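Local structure of stress response kinase A (Escherichia coli, 1ZYL) at residues L149-I154 / L274-A279; K158-A163 / W280-W285. The protein phosphorylates itself and other proteins on serine and threonine, using ATP and magnesium, and probably suppresses the effects of stress linked to reactive oxygen species. One frame throughout, in Å; residues are numbered along the deposited sequence.

Contact 1 (L149-I154 / L274-A279); sequences LNEYLI and LVYYLA
The short helical segments 149-154 and 274-279 cross at 74° between their N-to-C directions, their axes 8.1 Å apart at closest approach. The nearest CA atoms, those of Tyr152 and Tyr276, lie 5.1 Å apart. A wider pi-type turn at 150-154 is marked by Leu149 O, which accepts from both Leu153 N and Ile154 N. Tyr276 takes the largest share of the contact. Its CG stands anti to the backbone N (chi1 179°), which carries the ring across the neighbouring helix, CD1 lying 3.3 Å from Glu151 O. CD2 of the Tyr152 ring lies 3.8 Å from Tyr276 CB. The two rings are obliquely turned, planes at 41° and centroids 5.2 Å apart, so the pair is neither a stack nor a T-shape. Both helices belong to the helical part of a kinase fold of the phosphotransferase (APH) family, and the side chain of Tyr152 is about 8 Å from that of Asp201, the inferred proton acceptor. One residue earlier in the helix than Tyr276, Val275 points its CB toward the other segment and sets CG1 3.5 Å from Tyr152 O. Leu153 packs on Ile182 and Val185 of helix 171-188. Beside the tyrosine pair, the Glu151 carboxylate is engaged through OE1 in a salt bridge to Arg222 NH2.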
# COMPACT_ATOMS: atom_id res chain seq x y z
N LEU A 149 13.44 -7.91 -1.49
CA LEU A 149 14.06 -7.84 -0.17
C LEU A 149 14.82 -6.56 0.17
O LEU A 149 14.88 -6.16 1.33
CB LEU A 149 14.99 -9.04 0.00
CG LEU A 149 14.39 -10.40 -0.35
CD1 LEU A 149 15.31 -11.49 0.14
CD2 LEU A 149 13.00 -10.54 0.27
N ASN A 150 15.40 -5.90 -0.84
CA ASN A 150 16.16 -4.68 -0.59
C ASN A 150 15.38 -3.61 0.14
O ASN A 150 15.75 -3.21 1.24
CB ASN A 150 16.68 -4.09 -1.90
CG ASN A 150 17.28 -2.71 -1.72
OD1 ASN A 150 16.89 -1.76 -2.40
ND2 ASN A 150 18.22 -2.59 -0.79
N GLU A 151 14.31 -3.15 -0.49
CA GLU A 151 13.45 -2.11 0.07
C GLU A 151 12.65 -2.55 1.27
O GLU A 151 12.41 -1.77 2.20
CB GLU A 151 12.47 -1.62 -1.01
CG GLU A 151 11.55 -0.51 -0.54
CD GLU A 151 10.51 -0.17 -1.58
OE1 GLU A 151 9.94 0.95 -1.52
OE2 GLU A 151 10.27 -1.02 -2.45
N TYR A 152 12.22 -3.80 1.25
CA TYR A 152 11.41 -4.32 2.34
C TYR A 152 12.15 -4.85 3.55
O TYR A 152 11.64 -4.72 4.66
CB TYR A 152 10.45 -5.38 1.80
CG TYR A 152 9.22 -4.76 1.16
CD1 TYR A 152 9.27 -4.22 -0.12
CD2 TYR A 152 8.03 -4.67 1.87
CE1 TYR A 152 8.16 -3.59 -0.67
CE2 TYR A 152 6.92 -4.05 1.34
CZ TYR A 152 6.98 -3.51 0.06
OH TYR A 152 5.85 -2.92 -0.47
N LEU A 153 13.33 -5.41 3.36
CA LEU A 153 14.09 -5.97 4.48
C LEU A 153 15.44 -5.32 4.84
O LEU A 153 15.61 -4.78 5.94
CB LEU A 153 14.34 -7.46 4.27
CG LEU A 153 13.12 -8.36 4.10
CD1 LEU A 153 13.57 -9.80 3.99
CD2 LEU A 153 12.20 -8.19 5.28
N ILE A 154 16.40 -5.37 3.92
CA ILE A 154 17.71 -4.83 4.20
C ILE A 154 17.78 -3.35 4.53
O ILE A 154 18.53 -2.96 5.43
CB ILE A 154 18.71 -5.16 3.07
CG1 ILE A 154 18.27 -4.50 1.77
CG2 ILE A 154 18.79 -6.68 2.88
CD1 ILE A 154 19.23 -4.75 0.61
N LEU A 274 5.61 -6.33 7.48
CA LEU A 274 5.79 -6.11 8.90
C LEU A 274 7.03 -5.31 9.19
O LEU A 274 6.97 -4.27 9.85
CB LEU A 274 5.84 -7.45 9.63
CG LEU A 274 4.82 -7.66 10.73
CD1 LEU A 274 3.43 -7.28 10.26
CD2 LEU A 274 4.87 -9.10 11.15
N VAL A 275 8.16 -5.78 8.68
CA VAL A 275 9.41 -5.08 8.93
C VAL A 275 9.51 -3.74 8.22
O VAL A 275 10.09 -2.80 8.75
CB VAL A 275 10.61 -5.98 8.57
CG1 VAL A 275 10.36 -6.63 7.25
CG2 VAL A 275 11.88 -5.16 8.53
N TYR A 276 8.93 -3.62 7.03
CA TYR A 276 9.00 -2.34 6.33
C TYR A 276 8.19 -1.27 7.06
O TYR A 276 8.63 -0.13 7.19
CB TYR A 276 8.49 -2.46 4.88
CG TYR A 276 8.52 -1.14 4.13
CD1 TYR A 276 9.73 -0.56 3.74
CD2 TYR A 276 7.35 -0.45 3.86
CE1 TYR A 276 9.77 0.68 3.10
CE2 TYR A 276 7.37 0.80 3.23
CZ TYR A 276 8.58 1.36 2.85
OH TYR A 276 8.60 2.60 2.24
N TYR A 277 7.01 -1.66 7.53
CA TYR A 277 6.12 -0.74 8.23
C TYR A 277 6.76 -0.04 9.44
O TYR A 277 6.36 1.06 9.82
CB TYR A 277 4.86 -1.49 8.65
CG TYR A 277 3.93 -0.72 9.55
CD1 TYR A 277 4.09 -0.73 10.92
CD2 TYR A 277 2.88 0.03 9.01
CE1 TYR A 277 3.22 -0.03 11.77
CE2 TYR A 277 2.00 0.74 9.85
CZ TYR A 277 2.18 0.70 11.22
OH TYR A 277 1.32 1.38 12.06
N LEU A 278 7.76 -0.69 10.03
CA LEU A 278 8.42 -0.10 11.18
C LEU A 278 9.32 1.02 10.71
O LEU A 278 9.42 2.06 11.37
CB LEU A 278 9.21 -1.15 11.95
CG LEU A 278 8.59 -1.69 13.24
CD1 LEU A 278 7.24 -2.31 12.97
CD2 LEU A 278 9.51 -2.71 13.86
N ALA A 279 10.00 0.83 9.59
CA ALA A 279 10.89 1.86 9.05
C ALA A 279 10.03 3.00 8.50
O ALA A 279 10.37 4.18 8.64
CB ALA A 279 11.77 1.28 7.95

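Contact 2 (K158-A163 / W280-W285); sequences KLFEDA and WLMRRW
Here the C-terminal ends of helices 149-161 and 266-283 pack together in the helical part of the kinase fold, away from the annotated sites; the nearest CA atoms, those of Ala163 and Met282, are 8.1 Å apart, so side chains bridge the gap. The sulfur-aromatic component is a Met-aromatic contact: Met282 SD lies 4.8 Å from the centroid of the Phe160 ring, 65° off its normal, an oblique approach beside CD2 and CE2. That ring is further placed by an edge-to-face contact with Phe174 of helix 171-188, and it packs on Leu175 and Thr178 as well. Apolar packing accounts for much of the rest. Leu159, its CG anti to the backbone N (chi1 -165°), aims CD2 at the second helix, 4.1 Å from Met282 CB. Leu159 CD2 also lies 3.5 Å from Arg283 CG and is near NE, at the start of the guanidinium. Arg283 meets the 158-163 segment through Leu159 alone, by packing of its extended chain, which crosses the leucine obliquely. Met282 is straight at chi2 but bends at chi3 (87°), and its terminal methyl CE ends 3.5 Å from Ala163 CB.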
# COMPACT_ATOMS: atom_id res chain seq x y z
N LYS A 158 18.78 -1.59 8.21
CA LYS A 158 19.85 -0.60 8.30
C LYS A 158 19.39 0.59 9.14
O LYS A 158 20.16 1.13 9.93
CB LYS A 158 20.26 -0.11 6.92
CG LYS A 158 21.00 -1.12 6.09
CD LYS A 158 21.38 -0.55 4.74
CE LYS A 158 22.03 -1.60 3.86
NZ LYS A 158 23.14 -2.30 4.57
N LEU A 159 18.15 1.01 8.96
CA LEU A 159 17.62 2.11 9.72
C LEU A 159 17.59 1.66 11.18
O LEU A 159 18.12 2.33 12.06
CB LEU A 159 16.21 2.44 9.25
CG LEU A 159 15.63 3.78 9.70
CD1 LEU A 159 16.53 4.89 9.20
CD2 LEU A 159 14.21 3.96 9.15
N PHE A 160 16.98 0.51 11.43
CA PHE A 160 16.88 -0.05 12.77
C PHE A 160 18.19 0.04 13.55
O PHE A 160 18.19 0.32 14.75
CB PHE A 160 16.44 -1.52 12.71
CG PHE A 160 15.05 -1.74 12.16
CD1 PHE A 160 14.57 -3.04 11.97
CD2 PHE A 160 14.23 -0.67 11.82
CE1 PHE A 160 13.29 -3.26 11.47
CE2 PHE A 160 12.95 -0.89 11.31
CZ PHE A 160 12.49 -2.19 11.14
N GLU A 161 19.30 -0.19 12.87
CA GLU A 161 20.61 -0.16 13.51
C GLU A 161 20.87 1.14 14.24
O GLU A 161 21.06 1.15 15.45
CB GLU A 161 21.71 -0.36 12.47
CG GLU A 161 23.08 -0.51 13.06
CD GLU A 161 23.29 -1.86 13.71
OE1 GLU A 161 24.32 -2.04 14.39
OE2 GLU A 161 22.43 -2.74 13.52
N ASP A 162 20.86 2.24 13.49
CA ASP A 162 21.10 3.58 14.02
C ASP A 162 19.80 4.31 14.38
O ASP A 162 19.72 5.55 14.31
CB ASP A 162 21.87 4.38 12.97
CG ASP A 162 23.10 3.64 12.47
OD1 ASP A 162 23.40 3.73 11.26
OD2 ASP A 162 23.77 2.98 13.30
N ALA A 163 18.80 3.53 14.78
CA ALA A 163 17.46 4.01 15.12
C ALA A 163 17.29 5.14 16.13
O ALA A 163 16.66 6.16 15.82
CB ALA A 163 16.59 2.83 15.54
N TRP A 280 8.92 2.62 7.89
CA TRP A 280 7.99 3.58 7.31
C TRP A 280 7.59 4.60 8.37
O TRP A 280 7.69 5.79 8.15
CB TRP A 280 6.76 2.85 6.78
CG TRP A 280 5.76 3.73 6.13
CD1 TRP A 280 5.80 4.22 4.87
CD2 TRP A 280 4.55 4.21 6.72
NE1 TRP A 280 4.67 4.97 4.61
CE2 TRP A 280 3.89 4.98 5.74
CE3 TRP A 280 3.95 4.06 7.97
CZ2 TRP A 280 2.65 5.60 5.98
CZ3 TRP A 280 2.72 4.68 8.21
CH2 TRP A 280 2.09 5.44 7.21
N LEU A 281 7.12 4.11 9.52
CA LEU A 281 6.72 4.99 10.62
C LEU A 281 7.91 5.80 11.09
O LEU A 281 7.85 7.01 11.18
CB LEU A 281 6.19 4.19 11.80
CG LEU A 281 4.80 3.59 11.68
CD1 LEU A 281 4.62 2.55 12.77
CD2 LEU A 281 3.75 4.68 11.79
N MET A 282 9.00 5.10 11.40
CA MET A 282 10.21 5.75 11.86
C MET A 282 10.63 6.89 10.92
O MET A 282 10.81 8.02 11.37
CB MET A 282 11.34 4.72 11.99
CG MET A 282 11.03 3.59 12.96
SD MET A 282 12.36 2.38 13.22
CE MET A 282 13.23 3.18 14.51
N ARG A 283 10.77 6.61 9.63
CA ARG A 283 11.21 7.64 8.68
C ARG A 283 10.36 8.90 8.64
O ARG A 283 10.86 9.97 8.34
CB ARG A 283 11.30 7.06 7.27
CG ARG A 283 12.51 6.18 7.02
CD ARG A 283 12.32 5.34 5.77
NE ARG A 283 13.34 4.30 5.67
CZ ARG A 283 13.24 3.21 4.91
NH1 ARG A 283 14.23 2.33 4.88
NH2 ARG A 283 12.15 3.00 4.18
N ARG A 284 9.08 8.76 8.95
CA ARG A 284 8.15 9.89 8.93
C ARG A 284 7.90 10.47 10.32
O ARG A 284 6.96 11.22 10.52
CB ARG A 284 6.83 9.42 8.33
CG ARG A 284 6.96 8.90 6.92
CD ARG A 284 5.76 8.07 6.48
NE ARG A 284 5.71 7.97 5.02
CZ ARG A 284 6.66 7.42 4.26
NH1 ARG A 284 6.52 7.40 2.94
NH2 ARG A 284 7.75 6.89 4.81
N TRP A 285 8.76 10.14 11.27
CA TRP A 285 8.58 10.61 12.64
C TRP A 285 8.60 12.12 12.85
O TRP A 285 7.99 12.62 13.78
CB TRP A 285 9.62 9.96 13.56
CG TRP A 285 9.24 9.95 15.00
CD1 TRP A 285 9.94 10.50 16.03
CD2 TRP A 285 8.09 9.34 15.57
NE1 TRP A 285 9.29 10.27 17.22
CE2 TRP A 285 8.15 9.56 16.96
CE3 TRP A 285 7.00 8.63 15.05
CZ2 TRP A 285 7.17 9.10 17.84
CZ3 TRP A 285 6.03 8.17 15.91
CH2 TRP A 285 6.12 8.40 17.29

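In the fold
After the five-stranded sheet of the N-terminal part and helix 119-136, the chain enters helix 149-161, which supplies the first segment of contact 1 and then, toward its end, that of contact 2. It next passes through helix 171-188, the short strands around the inferred active-site residues Asp201 and Asp217, and helix 238-252, before helix 266-283 returns to close both loops. Contact 1 spans 119 intervening residues and contact 2 spans 116; because their segments alternate, the loops cross rather than nest. The two centres are 10 Å apart, and Phe160 CZ lies 3.5 Å from Leu278 CB. Contact 1 joins the two helices where they cross, contact 2 at their C-terminal ends, with helix 171-188 touching both.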